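Long-range contacts in peptide-binding protein (Photobacterium damsela subsp. piscicida, PDB 6SQX), which probably acts as a secreted cysteine peptidase of the NlpC/P60 family, cleaving the peptidoglycan of potentially competing bacteria: residues 187-198 with 201-212; 377-388 with 465-474. All coordinates share one frame; numbering follows the deposited sequence.

Contact 1: 187-198 with 201-212. With EDO (1,2-ethanediol), chain I.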
loop_
_atom_site.group_PDB
_atom_site.type_symbol
_atom_site.label_atom_id
_atom_site.label_comp_id
_atom_site.label_asym_id
_atom_site.label_seq_id
_atom_site.Cartn_x
_atom_site.Cartn_y
_atom_site.Cartn_z
ATOM N N ILE A 187 16.023 3.400 1.205
ATOM C CA ILE A 187 16.005 2.083 1.838
ATOM C C ILE A 187 17.308 1.857 2.592
ATOM O O ILE A 187 18.252 2.640 2.515
ATOM C CB ILE A 187 15.773 0.933 0.823
ATOM C CG1 ILE A 187 16.897 0.988 -0.238
ATOM C CG2 ILE A 187 14.375 1.064 0.188
ATOM C CD1 ILE A 187 16.875 -0.119 -1.244
ATOM N N MET A 188 17.347 0.750 3.310
ATOM C CA MET A 188 18.588 0.244 3.854
ATOM C C MET A 188 18.785 -1.168 3.335
ATOM O O MET A 188 17.827 -1.952 3.296
ATOM C CB MET A 188 18.476 0.176 5.368
ATOM C CG MET A 188 19.740 -0.370 6.066
ATOM S SD MET A 188 19.744 -0.274 7.870
ATOM C CE MET A 188 19.987 1.509 8.102
ATOM N N LEU A 189 20.027 -1.471 2.923
ATOM C CA LEU A 189 20.408 -2.791 2.444
ATOM C C LEU A 189 20.859 -3.623 3.642
ATOM O O LEU A 189 21.693 -3.166 4.441
ATOM C CB LEU A 189 21.539 -2.665 1.417
ATOM C CG LEU A 189 21.272 -1.687 0.253
ATOM C CD1 LEU A 189 22.429 -1.804 -0.730
ATOM C CD2 LEU A 189 19.923 -1.861 -0.442
ATOM N N ILE A 190 20.327 -4.841 3.788
ATOM C CA ILE A 190 20.546 -5.646 4.988
ATOM C C ILE A 190 21.434 -6.853 4.713
ATOM O O ILE A 190 22.423 -7.082 5.422
ATOM C CB ILE A 190 19.205 -6.083 5.614
ATOM C CG1 ILE A 190 18.330 -4.879 5.949
ATOM C CG2 ILE A 190 19.449 -6.951 6.880
ATOM C CD1 ILE A 190 16.842 -5.258 6.018
ATOM N N HIS A 191 21.093 -7.651 3.701
ATOM C CA HIS A 191 21.672 -8.980 3.564
ATOM C C HIS A 191 21.483 -9.420 2.123
ATOM O O HIS A 191 20.462 -9.108 1.510
ATOM C CB HIS A 191 20.925 -9.921 4.526
ATOM C CG HIS A 191 21.544 -11.279 4.672
ATOM N ND1 HIS A 191 22.666 -11.504 5.438
ATOM C CD2 HIS A 191 21.185 -12.486 4.164
ATOM C CE1 HIS A 191 22.985 -12.783 5.384
ATOM N NE2 HIS A 191 22.097 -13.408 4.630
ATOM N N MET A 192 22.452 -10.128 1.569
ATOM C CA MET A 192 22.388 -10.552 0.172
ATOM C C MET A 192 22.355 -12.076 0.095
ATOM O O MET A 192 23.044 -12.761 0.868
ATOM C CB MET A 192 23.587 -9.978 -0.630
ATOM C CG MET A 192 23.604 -10.302 -2.131
ATOM S SD MET A 192 24.694 -9.212 -3.095
ATOM C CE MET A 192 26.080 -9.097 -1.986
ATOM N N SER A 193 21.563 -12.610 -0.835
ATOM C CA SER A 193 21.479 -14.048 -1.045
ATOM C C SER A 193 22.819 -14.613 -1.535
ATOM O O SER A 193 23.685 -13.893 -2.044
ATOM C CB SER A 193 20.359 -14.368 -2.036
ATOM O OG SER A 193 20.646 -13.775 -3.293
ATOM N N THR A 194 22.986 -15.927 -1.366
ATOM C CA THR A 194 24.244 -16.552 -1.771
ATOM C C THR A 194 24.493 -16.383 -3.265
ATOM O O THR A 194 25.634 -16.130 -3.683
ATOM C CB THR A 194 24.263 -18.029 -1.373
ATOM O OG1 THR A 194 24.068 -18.138 0.046
ATOM C CG2 THR A 194 25.593 -18.699 -1.764
ATOM N N ASP A 195 23.439 -16.500 -4.087
ATOM C CA ASP A 195 23.600 -16.329 -5.526
ATOM C C ASP A 195 23.667 -14.869 -5.947
ATOM O O ASP A 195 23.794 -14.589 -7.145
ATOM C CB ASP A 195 22.529 -17.109 -6.313
ATOM C CG ASP A 195 21.110 -16.573 -6.106
ATOM O OD1 ASP A 195 20.918 -15.530 -5.443
ATOM O OD2 ASP A 195 20.171 -17.230 -6.607
ATOM N N LYS A 196 23.570 -13.941 -4.994
ATOM C CA LYS A 196 23.661 -12.502 -5.190
ATOM C C LYS A 196 22.491 -11.921 -5.958
ATOM O O LYS A 196 22.456 -10.690 -6.179
ATOM C CB LYS A 196 24.986 -12.050 -5.828
ATOM C CG LYS A 196 26.197 -12.517 -5.024
ATOM C CD LYS A 196 27.509 -11.917 -5.537
ATOM C CE LYS A 196 28.705 -12.572 -4.845
ATOM N NZ LYS A 196 28.622 -12.402 -3.359
ATOM N N LYS A 197 21.504 -12.738 -6.340
ATOM C CA LYS A 197 20.419 -12.213 -7.160
ATOM C C LYS A 197 19.375 -11.446 -6.365
ATOM O O LYS A 197 18.581 -10.728 -6.974
ATOM C CB LYS A 197 19.757 -13.351 -7.934
ATOM C CG LYS A 197 20.692 -14.043 -8.926
ATOM C CD LYS A 197 19.978 -15.191 -9.633
ATOM C CE LYS A 197 20.811 -15.793 -10.758
ATOM N NZ LYS A 197 20.012 -16.797 -11.527
ATOM N N TRP A 198 19.322 -11.620 -5.044
ATOM C CA TRP A 198 18.309 -10.998 -4.202
ATOM C C TRP A 198 18.964 -10.271 -3.037
ATOM O O TRP A 198 19.980 -10.721 -2.499
ATOM C CB TRP A 198 17.375 -12.057 -3.624
ATOM C CG TRP A 198 16.568 -12.764 -4.653
ATOM C CD1 TRP A 198 16.930 -13.895 -5.341
ATOM C CD2 TRP A 198 15.237 -12.429 -5.091
ATOM N NE1 TRP A 198 15.911 -14.273 -6.196
ATOM C CE2 TRP A 198 14.868 -13.388 -6.069
ATOM C CE3 TRP A 198 14.338 -11.397 -4.776
ATOM C CZ2 TRP A 198 13.630 -13.359 -6.707
ATOM C CZ3 TRP A 198 13.100 -11.369 -5.414
ATOM C CH2 TRP A 198 12.774 -12.320 -6.385
ATOM N N ILE A 201 15.948 -5.874 2.085
ATOM C CA ILE A 201 15.955 -4.429 2.296
ATOM C C ILE A 201 14.828 -4.036 3.240
ATOM O O ILE A 201 13.913 -4.817 3.516
ATOM C CB ILE A 201 15.781 -3.669 0.956
ATOM C CG1 ILE A 201 14.360 -3.893 0.339
ATOM C CG2 ILE A 201 16.862 -4.125 -0.021
ATOM C CD1 ILE A 201 14.013 -2.953 -0.778
ATOM N N LYS A 202 14.873 -2.794 3.710
ATOM C CA LYS A 202 13.702 -2.233 4.374
ATOM C C LYS A 202 13.554 -0.774 3.982
ATOM O O LYS A 202 14.550 -0.077 3.765
ATOM C CB LYS A 202 13.777 -2.397 5.911
ATOM C CG LYS A 202 15.090 -1.889 6.557
ATOM C CD LYS A 202 15.105 -2.396 8.006
ATOM C CE LYS A 202 16.363 -1.963 8.757
ATOM N NZ LYS A 202 16.273 -0.598 9.384
ATOM N N GLY A 203 12.303 -0.327 3.897
ATOM C CA GLY A 203 12.019 1.065 3.586
ATOM C C GLY A 203 10.521 1.251 3.443
ATOM O O GLY A 203 9.783 0.289 3.203
ATOM N N GLN A 204 10.086 2.507 3.618
ATOM C CA GLN A 204 8.656 2.820 3.523
ATOM C C GLN A 204 7.786 1.951 4.449
ATOM O O GLN A 204 6.578 1.790 4.232
ATOM C CB GLN A 204 8.171 2.791 2.061
ATOM C CG GLN A 204 8.252 4.132 1.339
ATOM C CD GLN A 204 7.236 5.117 1.867
ATOM O OE1 GLN A 204 7.138 5.323 3.079
ATOM N NE2 GLN A 204 6.422 5.698 0.978
ATOM N N GLY A 205 8.347 1.443 5.554
ATOM C CA GLY A 205 7.538 0.629 6.450
ATOM C C GLY A 205 7.382 -0.814 6.011
ATOM O O GLY A 205 6.492 -1.531 6.512
ATOM N N THR A 206 8.233 -1.283 5.094
ATOM C CA THR A 206 8.235 -2.663 4.606
ATOM C C THR A 206 9.625 -3.283 4.732
ATOM O O THR A 206 10.643 -2.600 4.534
ATOM C CB THR A 206 7.769 -2.712 3.110
ATOM O OG1 THR A 206 6.349 -2.563 3.039
ATOM C CG2 THR A 206 8.151 -4.024 2.444
ATOM N N LEU A 207 9.653 -4.584 5.053
ATOM C CA LEU A 207 10.864 -5.391 5.099
ATOM C C LEU A 207 10.699 -6.538 4.113
ATOM O O LEU A 207 9.674 -7.222 4.129
ATOM C CB LEU A 207 11.032 -6.001 6.492
ATOM C CG LEU A 207 12.094 -7.097 6.680
ATOM C CD1 LEU A 207 13.532 -6.462 6.628
ATOM C CD2 LEU A 207 11.871 -7.818 8.029
ATOM N N GLY A 208 11.697 -6.778 3.273
ATOM C CA GLY A 208 11.633 -7.973 2.452
ATOM C C GLY A 208 12.654 -7.960 1.331
ATOM O O GLY A 208 13.534 -7.119 1.288
ATOM N N TRP A 209 12.548 -8.962 0.461
ATOM C CA TRP A 209 13.564 -9.232 -0.544
ATOM C C TRP A 209 13.156 -8.667 -1.901
ATOM O O TRP A 209 11.980 -8.739 -2.306
ATOM C CB TRP A 209 13.736 -10.746 -0.703
ATOM C CG TRP A 209 14.221 -11.453 0.566
ATOM C CD1 TRP A 209 13.452 -11.869 1.617
ATOM C CD2 TRP A 209 15.571 -11.809 0.888
ATOM N NE1 TRP A 209 14.251 -12.446 2.591
ATOM C CE2 TRP A 209 15.548 -12.445 2.153
ATOM C CE3 TRP A 209 16.789 -11.662 0.225
ATOM C CZ2 TRP A 209 16.705 -12.936 2.775
ATOM C CZ3 TRP A 209 17.942 -12.131 0.847
ATOM C CH2 TRP A 209 17.888 -12.782 2.098
ATOM N N VAL A 210 14.140 -8.145 -2.629
ATOM C CA VAL A 210 13.931 -7.600 -3.977
ATOM C C VAL A 210 15.104 -8.040 -4.834
ATOM O O VAL A 210 16.171 -8.377 -4.313
ATOM C CB VAL A 210 13.873 -6.059 -3.975
ATOM C CG1 VAL A 210 12.639 -5.536 -3.199
ATOM C CG2 VAL A 210 15.214 -5.488 -3.442
ATOM N N PRO A 211 14.954 -8.024 -6.151
ATOM C CA PRO A 211 16.103 -8.318 -7.016
ATOM C C PRO A 211 17.233 -7.343 -6.738
ATOM O O PRO A 211 17.017 -6.140 -6.581
ATOM C CB PRO A 211 15.543 -8.105 -8.428
ATOM C CG PRO A 211 14.050 -8.337 -8.246
ATOM C CD PRO A 211 13.736 -7.723 -6.925
ATOM N N THR A 212 18.454 -7.881 -6.671
ATOM C CA THR A 212 19.602 -7.013 -6.432
ATOM C C THR A 212 19.709 -5.915 -7.488
ATOM O O THR A 212 20.095 -4.781 -7.173
ATOM C CB THR A 212 20.861 -7.858 -6.344
ATOM O OG1 THR A 212 20.707 -8.761 -5.237
ATOM C CG2 THR A 212 22.143 -6.987 -6.176
HETATM C C1 EDO I . 8.569 -10.915 7.061
HETATM O O1 EDO I . 8.421 -11.953 6.079
HETATM C C2 EDO I . 8.719 -9.598 6.316
HETATM O O2 EDO I . 9.503 -9.850 5.155
#
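The beta hairpin of strands 186-192 and 198-203, with strand 206-211 beyond it, belongs to the five-stranded antiparallel sheet of the bacterial SH3 (SH3b1-type) domain. Met188 and Lys202 form a hydrogen-bonded antiparallel pair, Met188 N to Lys202 O at 3.0 Å and Lys202 N to Met188 O at 3.1 Å. Their side chains run alongside each other, with Met188 SD 3.8 Å from Lys202 NZ, while that ammonium is held by Asn73 O and Gln67 OE1. On the other face Ile201 sends CG2 to Leu189 CD2 (3.8 Å) and CD1 toward Ile187 CD1.

A classic beta bulge, with Ile190 and His191 both opposite Leu200, puts an extra residue into strand 186-192. From it, in the conformer given, Ile190 CD1 reaches Leu207 CD1 at 3.6 Å, the two side chains crossing nearly at right angles. At the second bulge residue, Trp209 CH2 lies at the edge of the His191 ring, in its plane, 3.9 Å from CD2; that ring is fixed at both nitrogens by Met126 O and Asn133 N.

Past the turn Ser193-Lys196, Thr212 bonds two successive carbonyls: its N bonds Lys197 O, and with chi1 at -61° its OG1 stays beside that N and donates to Lys196 O at 2.8 Å, from above the carbonyl plane.

Contact 2: 377-388 with 465-474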
loop_
_atom_site.group_PDB
_atom_site.type_symbol
_atom_site.label_atom_id
_atom_site.label_comp_id
_atom_site.label_asym_id
_atom_site.label_seq_id
_atom_site.Cartn_x
_atom_site.Cartn_y
_atom_site.Cartn_z
ATOM N N LEU A 377 -16.332 12.884 12.260
ATOM C CA LEU A 377 -15.613 12.262 11.151
ATOM C C LEU A 377 -15.391 13.289 10.046
ATOM O O LEU A 377 -16.206 14.190 9.834
ATOM C CB LEU A 377 -16.422 11.088 10.598
ATOM C CG LEU A 377 -16.706 9.948 11.583
ATOM C CD1 LEU A 377 -17.253 8.746 10.857
ATOM C CD2 LEU A 377 -15.441 9.565 12.353
ATOM N N ILE A 378 -14.270 13.165 9.346
ATOM C CA ILE A 378 -13.894 14.156 8.341
ATOM C C ILE A 378 -13.766 13.472 6.988
ATOM O O ILE A 378 -12.858 12.647 6.800
ATOM C CB ILE A 378 -12.569 14.843 8.697
ATOM C CG1 ILE A 378 -12.666 15.509 10.073
ATOM C CG2 ILE A 378 -12.182 15.825 7.595
ATOM C CD1 ILE A 378 -11.463 16.393 10.428
ATOM N N PRO A 379 -14.634 13.780 6.024
ATOM C CA PRO A 379 -14.482 13.202 4.679
ATOM C C PRO A 379 -13.100 13.494 4.126
ATOM O O PRO A 379 -12.568 14.600 4.281
ATOM C CB PRO A 379 -15.572 13.914 3.858
ATOM C CG PRO A 379 -16.644 14.250 4.894
ATOM C CD PRO A 379 -15.849 14.608 6.148
ATOM N N PHE A 380 -12.515 12.471 3.511
ATOM C CA PHE A 380 -11.192 12.489 2.898
ATOM C C PHE A 380 -10.063 12.427 3.913
ATOM O O PHE A 380 -8.887 12.382 3.494
ATOM C CB PHE A 380 -10.962 13.660 1.923
ATOM C CG PHE A 380 -11.926 13.664 0.754
ATOM C CD1 PHE A 380 -11.639 12.973 -0.431
ATOM C CD2 PHE A 380 -13.121 14.352 0.832
ATOM C CE1 PHE A 380 -12.536 12.967 -1.498
ATOM C CE2 PHE A 380 -14.018 14.353 -0.231
ATOM C CZ PHE A 380 -13.720 13.668 -1.402
ATOM N N MET A 381 -10.365 12.386 5.227
ATOM C CA MET A 381 -9.336 12.392 6.257
ATOM C C MET A 381 -9.613 11.370 7.351
ATOM O O MET A 381 -9.045 11.495 8.444
ATOM C CB MET A 381 -9.175 13.813 6.847
ATOM C CG MET A 381 -8.461 14.754 5.903
ATOM S SD MET A 381 -6.711 14.304 5.669
ATOM C CE MET A 381 -6.436 15.013 4.057
ATOM N N THR A 382 -10.483 10.397 7.113
ATOM C CA THR A 382 -10.807 9.379 8.109
ATOM C C THR A 382 -10.722 8.025 7.452
ATOM O O THR A 382 -11.285 7.840 6.375
ATOM C CB THR A 382 -12.242 9.574 8.603
ATOM O OG1 THR A 382 -12.411 10.928 9.052
ATOM C CG2 THR A 382 -12.555 8.611 9.760
ATOM N N LEU A 383 -10.046 7.078 8.077
ATOM C CA LEU A 383 -9.988 5.714 7.592
ATOM C C LEU A 383 -11.073 4.907 8.290
ATOM O O LEU A 383 -11.238 5.002 9.510
ATOM C CB LEU A 383 -8.625 5.100 7.928
ATOM C CG LEU A 383 -7.376 5.884 7.518
ATOM C CD1 LEU A 383 -6.100 5.120 7.823
ATOM C CD2 LEU A 383 -7.438 6.213 6.004
ATOM N N VAL A 384 -11.815 4.112 7.537
ATOM C CA VAL A 384 -12.766 3.155 8.094
ATOM C C VAL A 384 -12.195 1.765 7.881
ATOM O O VAL A 384 -11.866 1.400 6.746
ATOM C CB VAL A 384 -14.155 3.269 7.436
ATOM C CG1 VAL A 384 -15.194 2.482 8.268
ATOM C CG2 VAL A 384 -14.568 4.733 7.316
ATOM N N SER A 385 -12.081 0.982 8.960
ATOM C CA SER A 385 -11.504 -0.339 8.864
ATOM C C SER A 385 -12.484 -1.371 9.409
ATOM O O SER A 385 -13.366 -1.057 10.205
ATOM C CB SER A 385 -10.138 -0.407 9.564
ATOM O OG SER A 385 -10.227 -0.002 10.937
ATOM N N PHE A 386 -12.323 -2.609 8.943
ATOM C CA PHE A 386 -13.292 -3.678 9.154
ATOM C C PHE A 386 -12.508 -4.950 9.437
ATOM O O PHE A 386 -11.467 -5.181 8.825
ATOM C CB PHE A 386 -14.142 -3.920 7.876
ATOM C CG PHE A 386 -14.681 -2.649 7.236
ATOM C CD1 PHE A 386 -13.891 -1.932 6.340
ATOM C CD2 PHE A 386 -15.970 -2.209 7.497
ATOM C CE1 PHE A 386 -14.356 -0.762 5.734
ATOM C CE2 PHE A 386 -16.479 -1.049 6.877
ATOM C CZ PHE A 386 -15.652 -0.317 5.984
ATOM N N GLY A 387 -13.020 -5.787 10.336
ATOM C CA GLY A 387 -12.358 -7.060 10.553
ATOM C C GLY A 387 -13.287 -8.059 11.220
ATOM O O GLY A 387 -14.435 -7.746 11.548
ATOM N N ASN A 388 -12.771 -9.280 11.418
ATOM C CA ASN A 388 -13.552 -10.400 11.939
ATOM C C ASN A 388 -13.433 -10.576 13.446
ATOM O O ASN A 388 -14.006 -11.522 13.981
ATOM C CB ASN A 388 -13.179 -11.718 11.234
ATOM C CG ASN A 388 -11.776 -12.228 11.597
ATOM O OD1 ASN A 388 -11.114 -11.719 12.505
ATOM N ND2 ASN A 388 -11.322 -13.250 10.874
ATOM N N ALA A 465 -19.573 -6.175 10.388
ATOM C CA ALA A 465 -18.271 -6.740 10.731
ATOM C C ALA A 465 -18.066 -6.707 12.246
ATOM O O ALA A 465 -18.469 -5.757 12.921
ATOM C CB ALA A 465 -17.166 -5.953 10.005
ATOM N N VAL A 466 -17.429 -7.750 12.779
ATOM C CA VAL A 466 -17.204 -7.788 14.224
ATOM C C VAL A 466 -16.322 -6.619 14.645
ATOM O O VAL A 466 -16.604 -5.919 15.629
ATOM C CB VAL A 466 -16.611 -9.145 14.639
ATOM C CG1 VAL A 466 -16.232 -9.107 16.103
ATOM C CG2 VAL A 466 -17.622 -10.290 14.369
ATOM N N GLY A 467 -15.240 -6.398 13.899
ATOM C CA GLY A 467 -14.385 -5.235 14.068
ATOM C C GLY A 467 -14.776 -4.149 13.080
ATOM O O GLY A 467 -14.942 -4.404 11.876
ATOM N N PHE A 468 -14.906 -2.932 13.591
ATOM C CA PHE A 468 -15.348 -1.817 12.758
ATOM C C PHE A 468 -14.850 -0.559 13.445
ATOM O O PHE A 468 -15.181 -0.327 14.612
ATOM C CB PHE A 468 -16.884 -1.851 12.694
ATOM C CG PHE A 468 -17.502 -0.860 11.729
ATOM C CD1 PHE A 468 -17.532 0.505 12.007
ATOM C CD2 PHE A 468 -18.079 -1.307 10.560
ATOM C CE1 PHE A 468 -18.116 1.405 11.117
ATOM C CE2 PHE A 468 -18.656 -0.416 9.655
ATOM C CZ PHE A 468 -18.666 0.940 9.919
ATOM N N ASN A 469 -14.030 0.231 12.768
ATOM C CA ASN A 469 -13.308 1.314 13.434
ATOM C C ASN A 469 -13.231 2.517 12.516
ATOM O O ASN A 469 -13.254 2.379 11.302
ATOM C CB ASN A 469 -11.845 0.962 13.759
ATOM C CG ASN A 469 -11.684 -0.446 14.283
ATOM O OD1 ASN A 469 -12.046 -0.729 15.428
ATOM N ND2 ASN A 469 -11.164 -1.348 13.457
ATOM N N THR A 470 -13.106 3.696 13.098
ATOM C CA THR A 470 -12.733 4.891 12.365
ATOM C C THR A 470 -11.458 5.462 12.965
ATOM O O THR A 470 -11.258 5.409 14.192
ATOM C CB THR A 470 -13.837 5.974 12.378
ATOM O OG1 THR A 470 -14.188 6.291 13.728
ATOM C CG2 THR A 470 -15.072 5.499 11.606
ATOM N N THR A 471 -10.602 6.023 12.116
ATOM C CA THR A 471 -9.347 6.635 12.551
ATOM C C THR A 471 -9.190 7.969 11.830
ATOM O O THR A 471 -9.022 7.997 10.607
ATOM C CB THR A 471 -8.165 5.707 12.231
ATOM O OG1 THR A 471 -8.407 4.390 12.761
ATOM C CG2 THR A 471 -6.841 6.289 12.774
ATOM N N LEU A 472 -9.213 9.074 12.562
ATOM C CA LEU A 472 -8.935 10.373 11.957
ATOM C C LEU A 472 -7.450 10.493 11.648
ATOM O O LEU A 472 -6.610 10.118 12.464
ATOM C CB LEU A 472 -9.264 11.473 12.966
ATOM C CG LEU A 472 -10.721 11.757 13.246
ATOM C CD1 LEU A 472 -10.821 12.907 14.284
ATOM C CD2 LEU A 472 -11.405 12.113 11.962
ATOM N N LEU A 473 -7.112 11.101 10.512
ATOM C CA LEU A 473 -5.723 11.351 10.166
ATOM C C LEU A 473 -5.234 12.716 10.628
ATOM O O LEU A 473 -4.019 12.933 10.704
ATOM C CB LEU A 473 -5.537 11.275 8.653
ATOM C CG LEU A 473 -5.903 9.934 8.034
ATOM C CD1 LEU A 473 -5.644 10.027 6.537
ATOM C CD2 LEU A 473 -5.062 8.797 8.643
ATOM N N THR A 474 -6.141 13.624 10.965
ATOM C CA THR A 474 -5.803 15.023 11.194
ATOM C C THR A 474 -4.893 15.236 12.394
ATOM O O THR A 474 -4.405 16.360 12.587
ATOM C CB THR A 474 -7.090 15.833 11.308
ATOM O OG1 THR A 474 -8.001 15.156 12.188
ATOM C CG2 THR A 474 -7.737 15.980 9.923
HETATM O O HOH W 1 -9.857 2.713 11.096
#
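Water 1 is gripped by three groups on two neighbouring strands: it donates to Leu383 O and to Thr471 OG1 (2.8 Å), and is hydrogen-bonded to Ser385 OG at 2.7 Å. Thr471 OG1 is also bonded to Ala347 O. Ser385 OG, turned between its own backbone N and carbonyl carbon (chi1 56°), has a second partner: Asn469 ND2 donates to it at 3.0 Å, nearly straight and with the oxygen in the amide plane. Serine and asparagine are thereby tied across a pair that the backbone already bonds twice, Ser385 N to Asn469 O and Asn469 N to Ser385 O.

The opposite face carries the two phenylalanines, with Val384, Thr382, Thr470 and Leu472. Phe386 and Phe468 extend the same way from a non-hydrogen-bonded pair, and the edge of Phe386 is turned to the face of Phe468 in an offset T-shaped stack, planes at 89° and CE2 of Phe386 3.6 Å from CE2 of Phe468. Arg364 and Leu368 of helix 361-370 also pack on Phe468. Further along, the side chains of Leu377 and Thr470 cross at about a right angle, Leu377 CD2 lying 3.9 Å from Thr470 CB, and Leu472 CD2 lies 3.3 Å from Thr382 OG1, whose hydroxyl donates to Ile378 O.

Beyond the phenylalanines the strands meet glycine to glycine: Gly387 N to Gly467 O and Gly467 N to Gly387 O, both 2.8 Å, with Val466 and Gly467 facing Gly387 as a classic beta bulge. Strands 382-387 and 467-472 are neighbours in the antiparallel central sheet of the papain-like NlpC/P60 fold.

In the fold
Contact 1 comes first along the chain and is complete before contact 2 opens; the two lie on opposite sides of the chain's centre, with centres 32 Å apart and nearest atoms about 14 Å apart. They share no sheet. Contact 1 joins consecutive strands in the five-stranded antiparallel sheet of the SH3-type domain, so its closure is local. Contact 2, whose segments are 77 residues apart at their closest ends, pairs strand 382-387 with strand 467-472, bringing the chain's last strand back into the six-stranded sheet of the NlpC/P60 domain, between strands 353-355 and 382-387. The chain thus carries an SH3-type module, consistent with a part in binding, ahead of its peptidase domain.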